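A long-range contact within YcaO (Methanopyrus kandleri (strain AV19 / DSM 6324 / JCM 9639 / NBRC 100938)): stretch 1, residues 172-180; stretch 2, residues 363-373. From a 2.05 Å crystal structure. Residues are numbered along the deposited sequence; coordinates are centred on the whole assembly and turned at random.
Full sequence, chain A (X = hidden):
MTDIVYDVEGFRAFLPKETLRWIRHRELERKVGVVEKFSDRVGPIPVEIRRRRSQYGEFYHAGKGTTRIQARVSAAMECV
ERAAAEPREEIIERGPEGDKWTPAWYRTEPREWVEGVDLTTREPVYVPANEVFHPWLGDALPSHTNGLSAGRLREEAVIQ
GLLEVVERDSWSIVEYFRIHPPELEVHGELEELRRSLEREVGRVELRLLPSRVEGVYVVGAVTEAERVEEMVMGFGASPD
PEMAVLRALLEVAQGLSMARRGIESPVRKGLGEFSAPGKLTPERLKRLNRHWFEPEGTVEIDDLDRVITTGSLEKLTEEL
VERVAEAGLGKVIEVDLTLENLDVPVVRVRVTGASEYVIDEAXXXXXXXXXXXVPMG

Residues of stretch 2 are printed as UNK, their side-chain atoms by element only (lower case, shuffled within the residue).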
# COMPACT_ATOMS: atom_id res chain seq x y z
N SER A 172 -0.87 7.84 9.03
CA SER A 172 -2.04 8.43 9.70
C SER A 172 -1.73 8.99 11.09
O SER A 172 -2.22 10.05 11.46
CB SER A 172 -3.18 7.43 9.77
OG SER A 172 -3.66 7.12 8.49
N ILE A 173 -0.91 8.26 11.85
CA ILE A 173 -0.42 8.70 13.16
C ILE A 173 0.42 9.98 13.08
O ILE A 173 0.19 10.92 13.85
CB ILE A 173 0.28 7.51 13.91
CG1 ILE A 173 -0.67 6.93 14.95
CG2 ILE A 173 1.57 7.90 14.61
CD1 ILE A 173 -1.87 6.21 14.36
N VAL A 174 1.35 10.02 12.12
CA VAL A 174 2.18 11.20 11.86
C VAL A 174 1.35 12.43 11.50
O VAL A 174 1.58 13.50 12.05
CB VAL A 174 3.28 10.88 10.80
CG1 VAL A 174 4.01 12.14 10.33
CG2 VAL A 174 4.29 9.89 11.37
N GLU A 175 0.36 12.28 10.62
CA GLU A 175 -0.51 13.39 10.22
C GLU A 175 -1.51 13.83 11.30
O GLU A 175 -1.75 15.02 11.47
CB GLU A 175 -1.27 13.08 8.91
CG GLU A 175 -0.40 12.76 7.69
CD GLU A 175 0.45 13.91 7.17
OE1 GLU A 175 0.29 15.07 7.61
OE2 GLU A 175 1.30 13.65 6.29
N TYR A 176 -2.09 12.87 12.02
CA TYR A 176 -3.07 13.16 13.08
C TYR A 176 -2.46 14.00 14.21
O TYR A 176 -3.05 15.00 14.62
CB TYR A 176 -3.67 11.87 13.64
CG TYR A 176 -4.87 12.05 14.54
CD1 TYR A 176 -6.16 12.17 14.01
CD2 TYR A 176 -4.73 12.08 15.94
CE1 TYR A 176 -7.27 12.33 14.83
CE2 TYR A 176 -5.84 12.24 16.77
CZ TYR A 176 -7.10 12.36 16.21
OH TYR A 176 -8.19 12.52 17.03
N PHE A 177 -1.28 13.59 14.69
CA PHE A 177 -0.58 14.26 15.79
C PHE A 177 0.44 15.28 15.31
O PHE A 177 1.06 15.95 16.14
CB PHE A 177 0.14 13.23 16.67
CG PHE A 177 -0.78 12.32 17.42
CD1 PHE A 177 -1.56 12.80 18.48
CD2 PHE A 177 -0.86 10.97 17.09
CE1 PHE A 177 -2.41 11.94 19.19
CE2 PHE A 177 -1.71 10.11 17.78
CZ PHE A 177 -2.48 10.60 18.83
N ARG A 178 0.61 15.39 13.99
CA ARG A 178 1.67 16.22 13.38
C ARG A 178 3.04 15.94 14.01
O ARG A 178 3.75 16.86 14.44
CB ARG A 178 1.30 17.70 13.38
CG ARG A 178 0.13 18.00 12.47
CD ARG A 178 0.02 19.48 12.17
NE ARG A 178 -0.56 19.67 10.84
CZ ARG A 178 0.10 20.13 9.78
NH1 ARG A 178 1.38 20.48 9.87
NH2 ARG A 178 -0.53 20.25 8.63
N ILE A 179 3.37 14.65 14.08
CA ILE A 179 4.68 14.17 14.52
C ILE A 179 5.73 14.59 13.49
O ILE A 179 5.47 14.56 12.29
CB ILE A 179 4.69 12.63 14.70
CG1 ILE A 179 3.64 12.20 15.75
CG2 ILE A 179 6.08 12.12 15.08
CD1 ILE A 179 3.45 10.70 15.91
N HIS A 180 6.89 15.01 13.99
CA HIS A 180 8.08 15.28 13.20
C HIS A 180 8.98 14.03 13.23
O HIS A 180 9.81 13.90 14.14
CB HIS A 180 8.84 16.48 13.78
CG HIS A 180 8.12 17.79 13.63
ND1 HIS A 180 8.70 18.89 13.02
CD2 HIS A 180 6.88 18.19 14.00
CE1 HIS A 180 7.85 19.90 13.03
NE2 HIS A 180 6.74 19.50 13.61
N UNK A 363 -11.96 7.87 9.56
CA UNK A 363 -11.39 6.53 9.77
C UNK A 363 -10.20 6.58 10.74
O UNK A 363 -9.11 6.08 10.45
c UNK A 363 -11.00 5.88 8.43
n UNK A 363 -13.11 2.47 6.14
n UNK A 363 -12.71 4.59 5.27
c UNK A 363 -13.38 3.43 5.26
c UNK A 363 -12.15 5.57 7.49
n UNK A 363 -14.33 3.22 4.35
c UNK A 363 -11.64 4.92 6.21
N UNK A 364 -10.45 7.19 11.91
CA UNK A 364 -9.45 7.46 12.94
C UNK A 364 -8.77 6.18 13.44
O UNK A 364 -7.56 6.16 13.65
c UNK A 364 -10.45 9.67 13.69
c UNK A 364 -9.16 8.33 15.34
c UNK A 364 -10.08 8.26 14.13
N UNK A 365 -9.56 5.12 13.63
CA UNK A 365 -9.07 3.88 14.24
C UNK A 365 -8.75 4.06 15.72
O UNK A 365 -9.13 5.06 16.33
N UNK A 366 -8.05 3.08 16.29
CA UNK A 366 -7.64 3.14 17.69
C UNK A 366 -6.52 4.16 17.86
O UNK A 366 -5.41 3.95 17.39
c UNK A 366 -8.33 0.75 18.21
o UNK A 366 -9.51 1.12 18.11
n UNK A 366 -7.98 -0.52 18.34
c UNK A 366 -7.20 1.76 18.19
N UNK A 367 -6.85 5.28 18.50
CA UNK A 367 -5.92 6.39 18.68
C UNK A 367 -5.67 6.62 20.14
O UNK A 367 -6.63 6.70 20.92
c UNK A 367 -5.53 8.61 17.49
c UNK A 367 -6.55 7.62 18.02
c UNK A 367 -5.39 8.56 14.51
se UNK A 367 -4.46 7.79 16.05
N UNK A 368 -4.39 6.70 20.56
CA UNK A 368 -4.13 7.09 21.95
C UNK A 368 -4.32 8.61 22.14
O UNK A 368 -4.37 9.35 21.15
c UNK A 368 -2.05 6.74 20.81
c UNK A 368 -2.66 6.69 22.17
c UNK A 368 -3.14 6.44 19.82
N UNK A 369 -4.43 9.04 23.39
CA UNK A 369 -4.60 10.45 23.74
C UNK A 369 -3.33 11.30 23.47
O UNK A 369 -3.44 12.50 23.19
o UNK A 369 -3.12 8.18 25.69
c UNK A 369 -5.10 10.61 25.19
o UNK A 369 -4.39 8.20 27.48
c UNK A 369 -3.86 8.78 26.51
c UNK A 369 -4.12 10.27 26.32
N UNK A 370 -2.16 10.66 23.55
CA UNK A 370 -0.85 11.30 23.39
C UNK A 370 -0.05 10.68 22.22
O UNK A 370 -0.23 9.49 21.94
c UNK A 370 1.00 12.25 24.94
c UNK A 370 -0.06 11.17 24.71
c UNK A 370 2.65 13.25 26.54
c UNK A 370 1.63 12.14 26.32
n UNK A 370 3.30 13.14 27.87
N UNK A 371 0.80 11.48 21.53
CA UNK A 371 1.72 10.92 20.52
C UNK A 371 2.68 9.86 21.10
O UNK A 371 3.22 10.07 22.19
c UNK A 371 0.80 12.96 21.48
c UNK A 371 2.51 12.13 20.04
c UNK A 371 1.60 13.28 20.25
N UNK A 372 2.87 8.72 20.38
CA UNK A 372 3.78 7.66 20.85
C UNK A 372 5.25 8.13 20.89
O UNK A 372 5.88 8.30 19.84
c UNK A 372 3.58 6.54 19.82
c UNK A 372 2.28 6.84 19.15
c UNK A 372 2.19 8.33 19.13
N UNK A 373 5.76 8.33 22.11
CA UNK A 373 7.12 8.85 22.33
C UNK A 373 8.20 7.80 22.06
O UNK A 373 9.28 8.12 21.56

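Position 363 carries seven side-chain atoms, three carbons, a nitrogen and then a carbon bearing two more nitrogens, an unbranched chain ending in a guanidinium group; it is Arg363. It does not reach stretch 1, and its terminal nitrogens are hydrogen-bonded elsewhere in the structure. At 364 there are three carbons, CB carrying the other two, one of which lies 4.3 Å from CE1 of Tyr176, which identifies Val364. Position 365 has no side-chain atoms and a positive phi of 69°, a conformation that favours glycine, and is Gly365. The four atoms at 366 are two carbons, the second carrying one oxygen and one nitrogen. This amide is Asn366, whose CA-to-CB bond points away from stretch 1.

Position 367 holds two carbons, a selenium and a terminal carbon in an unbranched chain. The selenium lies 3.5 Å from CD1 of Ile173 and the terminal carbon 3.5 Å from CG of Tyr176; this is selenomethionine, Met367. Its CA-to-CB bond points toward stretch 1. CE sits over one face of the tyrosine ring, 3.8 Å from the centroid, in a CH-pi contact, while CG packs 3.9 Å from CZ of Phe177.

At 368 three carbons close a ring onto the backbone nitrogen, the nearest of them to stretch 1 lying 4.3 Å from CZ of Phe177, which defines Pro368; its carbonyl O lies 3.2 Å from CZ of Phe177, near the plane of that ring and at its edge. Position 369 has three carbons, the third carrying two oxygens. This carboxylate is Glu369, whose CA-to-CB bond points away from stretch 1. Four carbons in a row ending in nitrogen make 370 Lys370, fully extended with chi2 to chi4 near 180° and chi1 at -154°; its backbone N makes a weak hydrogen bond to OE2 of Glu369 (3.4 Å).

Positions 371 and 372 each repeat the three-carbon ring closed onto N. In the first, a ring carbon lies 3.7 Å from CD1 of Phe177, and CA stands over the phenyl face, 4.2 Å from the ring centroid; this is Pro371. In the second, the ring carbon bonded to N lies 4.2 Å from CD1 of Ile179, giving Pro372. Position 373 has no side chain and is Gly373; it makes no contact with stretch 1.

The contact is apolar, burying 450 Å² without a hydrogen bond across it. Phe177 is its centre: residues 367 to 372 curve around its ring, with Pro371 covering a face. Met367 fills the space between Ile173, Tyr176 and Phe177, while Ile179 adds a second apolar contact to Pro371 and Pro372, which Phe177 also touches.

Stretch 2 (363-373) RVGNMPEKPPG
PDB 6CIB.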